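Local structure of probable oxidoreductase (Mycobacterium abscessus, 4EYE) at residues E136-A139 / L140-N143; V118-P122 / S123-P127; E198-S202 / V203-I207. The protein probably catalyses a pyridine-nucleotide-dependent oxidation-reduction reaction as a quinone-oxidoreductase-like member of the medium-chain dehydrogenase superfamily. All coordinates share one frame; numbering follows the deposited sequence.

Contact 1: E136-A139 / L140-N143; sequences EAVA and LIAN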
loop_
_atom_site.group_PDB
_atom_site.type_symbol
_atom_site.label_atom_id
_atom_site.label_comp_id
_atom_site.label_asym_id
_atom_site.label_seq_id
_atom_site.Cartn_x
_atom_site.Cartn_y
_atom_site.Cartn_z
ATOM N N GLU A 136 3.857 10.559 4.756
ATOM C CA GLU A 136 4.196 10.257 3.368
ATOM C C GLU A 136 5.113 9.052 3.289
ATOM O O GLU A 136 4.948 8.213 2.393
ATOM C CB GLU A 136 4.831 11.485 2.695
ATOM C CG GLU A 136 3.875 12.683 2.512
ATOM C CD GLU A 136 4.645 13.973 2.120
ATOM O OE1 GLU A 136 5.820 14.146 2.503
ATOM O OE2 GLU A 136 4.061 14.741 1.355
ATOM N N ALA A 137 6.043 8.947 4.238
ATOM C CA ALA A 137 6.976 7.823 4.305
ATOM C C ALA A 137 6.239 6.522 4.620
ATOM O O ALA A 137 6.408 5.495 3.939
ATOM C CB ALA A 137 8.059 8.055 5.344
ATOM N N VAL A 138 5.360 6.557 5.620
ATOM C CA VAL A 138 4.614 5.285 5.927
ATOM C C VAL A 138 3.783 4.862 4.737
ATOM O O VAL A 138 3.619 3.639 4.451
ATOM C CB VAL A 138 3.825 5.321 7.283
ATOM C CG1 VAL A 138 2.472 6.042 7.109
ATOM C CG2 VAL A 138 3.653 3.886 7.850
ATOM N N ALA A 139 3.283 5.842 3.982
ATOM C CA ALA A 139 2.442 5.560 2.858
ATOM C C ALA A 139 3.168 4.739 1.774
ATOM O O ALA A 139 2.546 3.937 1.100
ATOM C CB ALA A 139 1.885 6.847 2.253
ATOM N N LEU A 140 4.473 4.956 1.637
ATOM C CA LEU A 140 5.326 4.182 0.749
ATOM C C LEU A 140 5.340 2.693 1.066
ATOM O O LEU A 140 5.508 1.872 0.178
ATOM C CB LEU A 140 6.794 4.638 0.810
ATOM C CG LEU A 140 7.273 5.917 0.164
ATOM C CD1 LEU A 140 8.795 6.102 0.367
ATOM C CD2 LEU A 140 6.901 6.012 -1.329
ATOM N N ILE A 141 5.160 2.309 2.325
ATOM C CA ILE A 141 5.599 0.983 2.762
ATOM C C ILE A 141 4.958 -0.233 2.096
ATOM O O ILE A 141 5.649 -0.978 1.416
ATOM C CB ILE A 141 5.587 0.829 4.292
ATOM C CG1 ILE A 141 6.547 1.818 4.920
ATOM C CG2 ILE A 141 5.974 -0.593 4.686
ATOM C CD1 ILE A 141 6.466 1.907 6.434
ATOM N N ALA A 142 3.672 -0.472 2.306
ATOM C CA ALA A 142 2.994 -1.587 1.619
ATOM C C ALA A 142 2.685 -1.205 0.180
ATOM O O ALA A 142 3.103 -1.940 -0.753
ATOM C CB ALA A 142 1.729 -2.038 2.337
ATOM N N ASN A 143 2.025 -0.071 -0.023
ATOM C CA ASN A 143 1.484 0.199 -1.339
ATOM C C ASN A 143 2.504 0.490 -2.467
ATOM O O ASN A 143 2.342 0.004 -3.599
ATOM C CB ASN A 143 0.399 1.296 -1.317
ATOM C CG ASN A 143 -0.798 0.943 -0.407
ATOM O OD1 ASN A 143 -0.994 -0.213 -0.077
ATOM N ND2 ASN A 143 -1.586 1.967 0.009
#
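A branch methyl of Val138, CG2, meets the chain end of Ile141, CD1, at 3.7 Å where the two side chains cross obliquely. Val138 directs CG2 anti to its backbone N, while Ile141 carries CD1 on an extended chain (chi2 171°) that passes beside Val138 O and brings CD1 to the valine methyl. The same pair is joined in the backbone: Ile141 N donates to Val138 O at 2.9 Å, nearly straight at 162°, from well above the carbonyl plane. Leu140 N makes two weak bonds, to Ala137 O at 3.1 Å and Glu136 O at 3.4 Å, and Leu140 CB rests 3.3 Å from Ala137 O. This is the last turn of helix 134-140 and the short link to helix 143-154, where bonds three residues back, as in a 3-10 turn, stand beside a weak alpha-helical one four residues back. Around it, Met106 of strand 104-108 touches Ala137, Leu140 and Ile141, and Val138 packs on Ala87 and Val339, so the turn lies against the sheet. Beyond the turn, Ala142 N is bonded to Glu85 OE2, whereas Ile141 O bonds to a methylpentanediol molecule, probably from the crystallisation liquor.

Contact 2: V118-P122 / S123-P127; sequences VAVAP and SNILP
The side-chain amide of Asn124 has the methyl of Ala121 over one face, CB of Ala121 standing 4.1 Å from OD1 of Asn124. At the oxygen end of the amide, Ser123 OG donates to Asn124 OD1 at 2.8 Å, tilted about 30° from the carbonyl plane; at the nitrogen end ND2 bonds to Phe108 O. With both ends held, rotation of the amide is restricted. Ser123 reaches its partner because OG sits between its own backbone N and carbonyl carbon (chi1 63°), which also places OG 3.7 Å from CB of Ala121.

The backbone makes a tight reversal. Asn124 N bonds to Ala121 O at 2.8 Å, the donor standing above the carbonyl plane, and Pro122 and Ser123 occupy the middle positions of a type I beta turn with helical backbone angles. A weak bond from Ile125 N to Pro122 O, 3.3 Å long, prolongs the turn by one residue. Pro122, whose ring restrains phi (here -56°), suits the first middle position, where no N-H is called for.

At the strand ends flanking the turn the apolar side chains close up: Val120 and Ile125 cross at about a right angle, and CG2 of Val120 comes to 3.4 Å from CD1 of Ile125, tighter than usual van der Waals contact. Ile125 CG1 lies alongside the same methyl at 3.6 Å.

The turn connects two strands of the GroES-like fold that pair with different neighbours. Strand 117-120 runs antiparallel to strand 51-55, with backbone bonds from Val118 and Val120 to Val53 and Val51, whereas strand 125-127 pairs antiparallel with strand 104-108 through Leu126 and Met106. Ile125 packs on Val51, Val53, Val105 and Ala107 of both partner strands, while Leu126 and Pro127 touch helix 293-306.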
loop_
_atom_site.group_PDB
_atom_site.type_symbol
_atom_site.label_atom_id
_atom_site.label_comp_id
_atom_site.label_asym_id
_atom_site.label_seq_id
_atom_site.Cartn_x
_atom_site.Cartn_y
_atom_site.Cartn_z
ATOM N N VAL A 118 7.046 0.316 18.306
ATOM C CA VAL A 118 7.026 -0.984 17.663
ATOM C C VAL A 118 8.453 -1.596 17.619
ATOM O O VAL A 118 9.444 -0.889 17.456
ATOM C CB VAL A 118 6.394 -0.880 16.252
ATOM C CG1 VAL A 118 7.291 -0.075 15.293
ATOM C CG2 VAL A 118 5.990 -2.253 15.703
ATOM N N ALA A 119 8.526 -2.908 17.840
ATOM C CA ALA A 119 9.783 -3.651 17.777
ATOM C C ALA A 119 9.772 -4.421 16.466
ATOM O O ALA A 119 8.790 -5.077 16.174
ATOM C CB ALA A 119 9.904 -4.643 18.945
ATOM N N VAL A 120 10.797 -4.301 15.652
ATOM C CA VAL A 120 10.835 -5.032 14.389
ATOM C C VAL A 120 12.236 -5.539 14.113
ATOM O O VAL A 120 13.211 -5.058 14.696
ATOM C CB VAL A 120 10.413 -4.205 13.175
ATOM C CG1 VAL A 120 9.100 -3.455 13.419
ATOM C CG2 VAL A 120 11.511 -3.288 12.707
ATOM N N ALA A 121 12.331 -6.522 13.224
ATOM C CA ALA A 121 13.624 -7.115 12.899
ATOM C C ALA A 121 14.421 -6.051 12.114
ATOM O O ALA A 121 13.839 -5.258 11.356
ATOM C CB ALA A 121 13.421 -8.393 12.063
ATOM N N PRO A 122 15.732 -6.046 12.282
ATOM C CA PRO A 122 16.567 -5.111 11.505
ATOM C C PRO A 122 16.364 -5.246 10.010
ATOM O O PRO A 122 16.396 -4.262 9.323
ATOM C CB PRO A 122 17.992 -5.513 11.889
ATOM C CG PRO A 122 17.848 -6.112 13.234
ATOM C CD PRO A 122 16.504 -6.740 13.325
ATOM N N SER A 123 16.066 -6.448 9.523
ATOM C CA SER A 123 15.837 -6.625 8.098
ATOM C C SER A 123 14.521 -5.949 7.639
ATOM O O SER A 123 14.274 -5.828 6.447
ATOM C CB SER A 123 15.704 -8.112 7.807
ATOM O OG SER A 123 14.557 -8.583 8.521
ATOM N N ASN A 124 13.666 -5.536 8.591
ATOM C CA ASN A 124 12.375 -4.916 8.263
ATOM C C ASN A 124 12.394 -3.360 8.442
ATOM O O ASN A 124 11.329 -2.731 8.662
ATOM C CB ASN A 124 11.289 -5.540 9.169
ATOM C CG ASN A 124 11.039 -7.020 8.857
ATOM O OD1 ASN A 124 11.912 -7.693 8.301
ATOM N ND2 ASN A 124 9.850 -7.531 9.206
ATOM N N ILE A 125 13.587 -2.777 8.380
ATOM C CA ILE A 125 13.765 -1.342 8.587
ATOM C C ILE A 125 14.311 -0.762 7.290
ATOM O O ILE A 125 15.202 -1.348 6.703
ATOM C CB ILE A 125 14.771 -1.061 9.730
ATOM C CG1 ILE A 125 14.160 -1.414 11.089
ATOM C CG2 ILE A 125 15.224 0.403 9.705
ATOM C CD1 ILE A 125 12.997 -0.470 11.495
ATOM N N LEU A 126 13.768 0.383 6.860
ATOM C CA LEU A 126 14.266 1.113 5.703
ATOM C C LEU A 126 14.443 2.600 6.060
ATOM O O LEU A 126 13.658 3.163 6.848
ATOM C CB LEU A 126 13.348 0.943 4.502
ATOM C CG LEU A 126 13.159 -0.514 3.921
ATOM C CD1 LEU A 126 11.893 -0.601 3.095
ATOM C CD2 LEU A 126 14.298 -1.085 3.094
ATOM N N PRO A 127 15.486 3.244 5.491
ATOM C CA PRO A 127 15.682 4.657 5.697
ATOM C C PRO A 127 14.610 5.514 5.022
ATOM O O PRO A 127 14.323 5.360 3.840
ATOM C CB PRO A 127 17.092 4.937 5.106
ATOM C CG PRO A 127 17.317 3.829 4.117
ATOM C CD PRO A 127 16.508 2.639 4.609
#

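Contact 3: E198-S202 / V203-I207; sequences EFVKS and VGADI
Helix 197-203 ends in a Schellman motif: Gly204 takes a positive phi of 120°, its N bonding to Lys201 O at 3.0 Å and weakly to Val200 O, a conformation in which a side chain would strike the preceding carbonyl oxygen. The turn leads into strand 207-210, at the edge of the parallel sheet of the Rossmann-like domain, so it lies within a beta-alpha-beta unit with strand 186-191. Phe199 O takes two donors, Val203 N in the carbonyl plane and Ser202 OG at 2.6 Å, tilted slightly from it. Over one face of the Phe199 ring stands CG2 of Val203, a CH-pi contact 3.9 Å from the ring centroid and offset toward the rim. Phe199 swings its ring there with CG anti to the backbone N (chi1 172°). Inward, CG1 of Val200 touches CB of Ala205 at 3.8 Å, and Val200 packs on Ile177 and Val191. On the outer side Lys201 bends at chi2 (66°) and runs out past the turn, NZ donating to Ala205 O at 3.0 Å. One water bridges the helix end and the approach to the strand, donating to Lys201 O at 2.6 Å and to Ala205 O at 2.8 Å.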
loop_
_atom_site.group_PDB
_atom_site.type_symbol
_atom_site.label_atom_id
_atom_site.label_comp_id
_atom_site.label_asym_id
_atom_site.label_seq_id
_atom_site.Cartn_x
_atom_site.Cartn_y
_atom_site.Cartn_z
ATOM N N GLU A 198 -11.903 13.873 -9.086
ATOM C CA GLU A 198 -10.925 14.986 -9.060
ATOM C C GLU A 198 -9.652 14.608 -8.292
ATOM O O GLU A 198 -8.548 15.020 -8.656
ATOM C CB GLU A 198 -11.528 16.254 -8.449
ATOM C CG GLU A 198 -12.739 16.776 -9.197
ATOM C CD GLU A 198 -12.459 17.072 -10.646
ATOM O OE1 GLU A 198 -13.409 16.918 -11.441
ATOM O OE2 GLU A 198 -11.306 17.453 -11.002
ATOM N N PHE A 199 -9.820 13.844 -7.230
ATOM C CA PHE A 199 -8.680 13.345 -6.476
ATOM C C PHE A 199 -7.763 12.569 -7.390
ATOM O O PHE A 199 -6.570 12.821 -7.455
ATOM C CB PHE A 199 -9.122 12.454 -5.332
ATOM C CG PHE A 199 -7.961 11.753 -4.647
ATOM C CD1 PHE A 199 -7.181 12.431 -3.740
ATOM C CD2 PHE A 199 -7.636 10.448 -4.968
ATOM C CE1 PHE A 199 -6.096 11.783 -3.116
ATOM C CE2 PHE A 199 -6.558 9.809 -4.360
ATOM C CZ PHE A 199 -5.783 10.486 -3.450
ATOM N N VAL A 200 -8.335 11.615 -8.106
ATOM C CA VAL A 200 -7.568 10.767 -9.012
ATOM C C VAL A 200 -6.887 11.564 -10.099
ATOM O O VAL A 200 -5.693 11.342 -10.393
ATOM C CB VAL A 200 -8.450 9.608 -9.554
ATOM C CG1 VAL A 200 -7.829 8.974 -10.777
ATOM C CG2 VAL A 200 -8.648 8.588 -8.430
ATOM N N LYS A 201 -7.625 12.521 -10.690
ATOM C CA LYS A 201 -6.998 13.442 -11.633
ATOM C C LYS A 201 -5.803 14.156 -10.976
ATOM O O LYS A 201 -4.740 14.242 -11.563
ATOM C CB LYS A 201 -8.040 14.457 -12.179
ATOM C CG LYS A 201 -7.572 15.183 -13.415
ATOM C CD LYS A 201 -7.398 14.288 -14.650
ATOM C CE LYS A 201 -6.755 15.070 -15.806
ATOM N NZ LYS A 201 -6.311 14.140 -16.901
ATOM N N SER A 202 -5.967 14.657 -9.750
ATOM C CA SER A 202 -4.877 15.382 -9.091
ATOM C C SER A 202 -3.647 14.487 -8.828
ATOM O O SER A 202 -2.524 14.976 -8.731
ATOM C CB SER A 202 -5.340 16.002 -7.768
ATOM O OG SER A 202 -5.419 15.018 -6.726
ATOM N N VAL A 203 -3.845 13.182 -8.686
ATOM C CA VAL A 203 -2.712 12.283 -8.433
ATOM C C VAL A 203 -1.878 12.074 -9.718
ATOM O O VAL A 203 -0.718 11.619 -9.667
ATOM C CB VAL A 203 -3.228 10.927 -7.868
ATOM C CG1 VAL A 203 -2.086 9.948 -7.741
ATOM C CG2 VAL A 203 -3.879 11.160 -6.507
ATOM N N GLY A 204 -2.484 12.377 -10.861
ATOM C CA GLY A 204 -1.781 12.373 -12.154
ATOM C C GLY A 204 -2.285 11.430 -13.224
ATOM O O GLY A 204 -1.605 11.229 -14.211
ATOM N N ALA A 205 -3.478 10.878 -13.074
ATOM C CA ALA A 205 -4.115 10.105 -14.139
ATOM C C ALA A 205 -4.324 11.014 -15.350
ATOM O O ALA A 205 -4.765 12.152 -15.197
ATOM C CB ALA A 205 -5.458 9.541 -13.696
ATOM N N ASP A 206 -4.012 10.501 -16.536
ATOM C CA ASP A 206 -4.213 11.267 -17.764
ATOM C C ASP A 206 -5.693 11.326 -18.175
ATOM O O ASP A 206 -6.164 12.330 -18.663
ATOM C CB ASP A 206 -3.359 10.674 -18.884
ATOM C CG ASP A 206 -1.885 10.713 -18.562
ATOM O OD1 ASP A 206 -1.301 11.812 -18.628
ATOM O OD2 ASP A 206 -1.294 9.658 -18.232
ATOM N N ILE A 207 -6.415 10.229 -17.958
ATOM C CA ILE A 207 -7.832 10.150 -18.296
ATOM C C ILE A 207 -8.477 9.427 -17.118
ATOM O O ILE A 207 -7.938 8.404 -16.650
ATOM C CB ILE A 207 -8.069 9.328 -19.582
ATOM C CG1 ILE A 207 -7.702 10.137 -20.843
ATOM C CG2 ILE A 207 -9.526 8.891 -19.668
ATOM C CD1 ILE A 207 -6.504 9.617 -21.621
HETATM O O HOH W 1 -4.005 14.554 -14.008
#

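The chain order is contact 2, contact 1, contact 3. Contacts 1 and 2 are close, with centres about 14 Å apart and nearest atoms about 6 Å apart. Both pack on strand 104-108: strand 125-127 pairs with it, and helix 134-140 lies against it, so both rest on the sheet that carries the GroES-like fold. Contact 3 sits in the Rossmann-like part, its centre about 19 Å from that of contact 1 and about 33 Å from that of contact 2, across the chain's centre. Contact 1, about 6 Å from that centre, leads into helix 143-154 and probably lies near the junction of the two parts, which in relatives enclose the cofactor and substrate cleft.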